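Local coordinates for protein deoxyribodipyrimidine photo-lyase (Oryza sativa Japonica Group, PDB 3UMV) that uses near-UV and visible light and an FAD cofactor to split cyclobutane pyrimidine dimers in UV-damaged DNA, restoring the two pyrimidines, at residues G38-W43 with G129-V134. Residues are numbered along the deposited sequence; the frame is centred on the assembly and turned at random.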
loop_
_atom_site.group_PDB
_atom_site.type_symbol
_atom_site.label_atom_id
_atom_site.label_comp_id
_atom_site.label_asym_id
_atom_site.label_seq_id
_atom_site.Cartn_x
_atom_site.Cartn_y
_atom_site.Cartn_z
ATOM N N GLY A 38 25.980 -14.015 -15.824
ATOM C CA GLY A 38 25.858 -13.718 -14.408
ATOM C C GLY A 38 24.410 -13.816 -13.945
ATOM O O GLY A 38 23.492 -13.576 -14.725
ATOM N N PRO A 39 24.206 -14.178 -12.671
ATOM C CA PRO A 39 22.872 -14.303 -12.073
ATOM C C PRO A 39 22.019 -13.045 -12.242
ATOM O O PRO A 39 22.541 -11.934 -12.351
ATOM C CB PRO A 39 23.174 -14.520 -10.588
ATOM C CG PRO A 39 24.559 -15.172 -10.585
ATOM C CD PRO A 39 25.286 -14.527 -11.731
ATOM N N VAL A 40 20.705 -13.232 -12.269
ATOM C CA VAL A 40 19.772 -12.123 -12.188
ATOM C C VAL A 40 19.194 -12.115 -10.776
ATOM O O VAL A 40 18.796 -13.164 -10.258
ATOM C CB VAL A 40 18.617 -12.277 -13.204
ATOM C CG1 VAL A 40 17.596 -11.141 -13.030
ATOM C CG2 VAL A 40 19.174 -12.339 -14.639
ATOM N N VAL A 41 19.171 -10.942 -10.146
ATOM C CA VAL A 41 18.637 -10.818 -8.793
ATOM C C VAL A 41 17.428 -9.899 -8.802
ATOM O O VAL A 41 17.523 -8.772 -9.287
ATOM C CB VAL A 41 19.668 -10.214 -7.831
ATOM C CG1 VAL A 41 19.062 -10.030 -6.431
ATOM C CG2 VAL A 41 20.915 -11.083 -7.780
ATOM N N TYR A 42 16.299 -10.388 -8.281
ATOM C CA TYR A 42 15.122 -9.559 -8.078
ATOM C C TYR A 42 15.113 -9.089 -6.626
ATOM O O TYR A 42 14.986 -9.892 -5.696
ATOM C CB TYR A 42 13.829 -10.321 -8.429
ATOM C CG TYR A 42 12.548 -9.684 -7.919
ATOM C CD1 TYR A 42 12.376 -8.301 -7.916
ATOM C CD2 TYR A 42 11.491 -10.474 -7.458
ATOM C CE1 TYR A 42 11.207 -7.715 -7.439
ATOM C CE2 TYR A 42 10.302 -9.893 -6.985
ATOM C CZ TYR A 42 10.165 -8.520 -6.990
ATOM O OH TYR A 42 8.995 -7.940 -6.537
ATOM N N TRP A 43 15.327 -7.792 -6.446
ATOM C CA TRP A 43 15.208 -7.165 -5.142
ATOM C C TRP A 43 13.728 -6.890 -4.895
ATOM O O TRP A 43 13.171 -5.921 -5.399
ATOM C CB TRP A 43 16.047 -5.878 -5.095
ATOM C CG TRP A 43 15.860 -5.060 -3.835
ATOM C CD1 TRP A 43 15.254 -5.461 -2.674
ATOM C CD2 TRP A 43 16.255 -3.692 -3.627
ATOM N NE1 TRP A 43 15.269 -4.442 -1.761
ATOM C CE2 TRP A 43 15.871 -3.343 -2.317
ATOM C CE3 TRP A 43 16.899 -2.731 -4.420
ATOM C CZ2 TRP A 43 16.104 -2.064 -1.776
ATOM C CZ3 TRP A 43 17.137 -1.457 -3.876
ATOM C CH2 TRP A 43 16.739 -1.143 -2.572
ATOM N N GLY A 129 28.456 -11.910 -8.593
ATOM C CA GLY A 129 28.792 -11.471 -9.931
ATOM C C GLY A 129 27.551 -11.358 -10.799
ATOM O O GLY A 129 27.541 -11.837 -11.932
ATOM N N ALA A 130 26.512 -10.719 -10.263
ATOM C CA ALA A 130 25.231 -10.591 -10.956
ATOM C C ALA A 130 25.351 -9.731 -12.211
ATOM O O ALA A 130 26.131 -8.779 -12.258
ATOM C CB ALA A 130 24.149 -10.026 -10.014
ATOM N N SER A 131 24.581 -10.086 -13.230
ATOM C CA SER A 131 24.544 -9.317 -14.465
ATOM C C SER A 131 23.504 -8.213 -14.349
ATOM O O SER A 131 23.718 -7.094 -14.806
ATOM C CB SER A 131 24.186 -10.226 -15.634
ATOM O OG SER A 131 22.920 -10.822 -15.420
ATOM N N THR A 132 22.370 -8.539 -13.738
ATOM C CA THR A 132 21.279 -7.581 -13.624
ATOM C C THR A 132 20.613 -7.595 -12.252
ATOM O O THR A 132 20.369 -8.654 -11.685
ATOM C CB THR A 132 20.205 -7.830 -14.704
ATOM O OG1 THR A 132 20.833 -7.908 -15.992
ATOM C CG2 THR A 132 19.172 -6.699 -14.718
ATOM N N LEU A 133 20.327 -6.405 -11.734
ATOM C CA LEU A 133 19.468 -6.246 -10.570
ATOM C C LEU A 133 18.125 -5.705 -11.042
ATOM O O LEU A 133 18.078 -4.707 -11.755
ATOM C CB LEU A 133 20.097 -5.257 -9.582
ATOM C CG LEU A 133 19.236 -4.810 -8.393
ATOM C CD1 LEU A 133 19.035 -5.945 -7.417
ATOM C CD2 LEU A 133 19.878 -3.616 -7.694
ATOM N N VAL A 134 17.036 -6.363 -10.656
ATOM C CA VAL A 134 15.699 -5.873 -10.982
ATOM C C VAL A 134 15.013 -5.422 -9.706
ATOM O O VAL A 134 14.943 -6.170 -8.748
ATOM C CB VAL A 134 14.835 -6.964 -11.638
ATOM C CG1 VAL A 134 13.428 -6.413 -11.945
ATOM C CG2 VAL A 134 15.532 -7.501 -12.893
HETATM O O HOH W 1 22.195 -12.674 -17.018
#
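Three backbone hydrogen bonds join strand 40-43 to 132-134, its parallel neighbour inside the sheet of the photolyase α/β domain, and a fourth precedes them. Val41 does the central work: its N reaches Thr132 O at 3.0 Å and its O receives Val134 N at 2.8 Å, both at 173° and nearly along the C=O axes. Trp43 N continues the ladder to Val134 O, less straight at 146°. At the entry, Ser131 N donates to Pro39 O in the carbonyl plane; here the chain has just left helix 120-127 through a Schellman motif with Gly129 as C-prime residue. Ser131 OG, in the conformer described, stands between its backbone N and carbonyl carbon (chi1 60°) and lies 2.9 Å from Gly38 O, and one water bonds to both atoms.

Apolar contacts occupy both faces. On one, CG1 of Val40 and CG2 of Val134 meet obliquely at 4.2 Å, with helix 54-66 packed over Val40. On the other, Leu133 CD1 touches both Val41 CG1 and Trp43 CB, 3.8 Å from the latter, while Val41 CG2 touches Ala130 CB; helices 120-127 and 141-157 cover Leu133.

The Tyr42 ring, running forward along its strand with CG anti to the backbone N, brings CD1 edge-on to Val134 O at 3.4 Å, and its hydroxyl bonds to Asp136 and Asn53.

Val134 O thus accepts a backbone N-H beside an aromatic C-H edge. Main-chain polar groups paired between two largely apolar faces imply a register fixed by backbone bonds, with helices packed on both sides as in a Rossmann-like α/β domain.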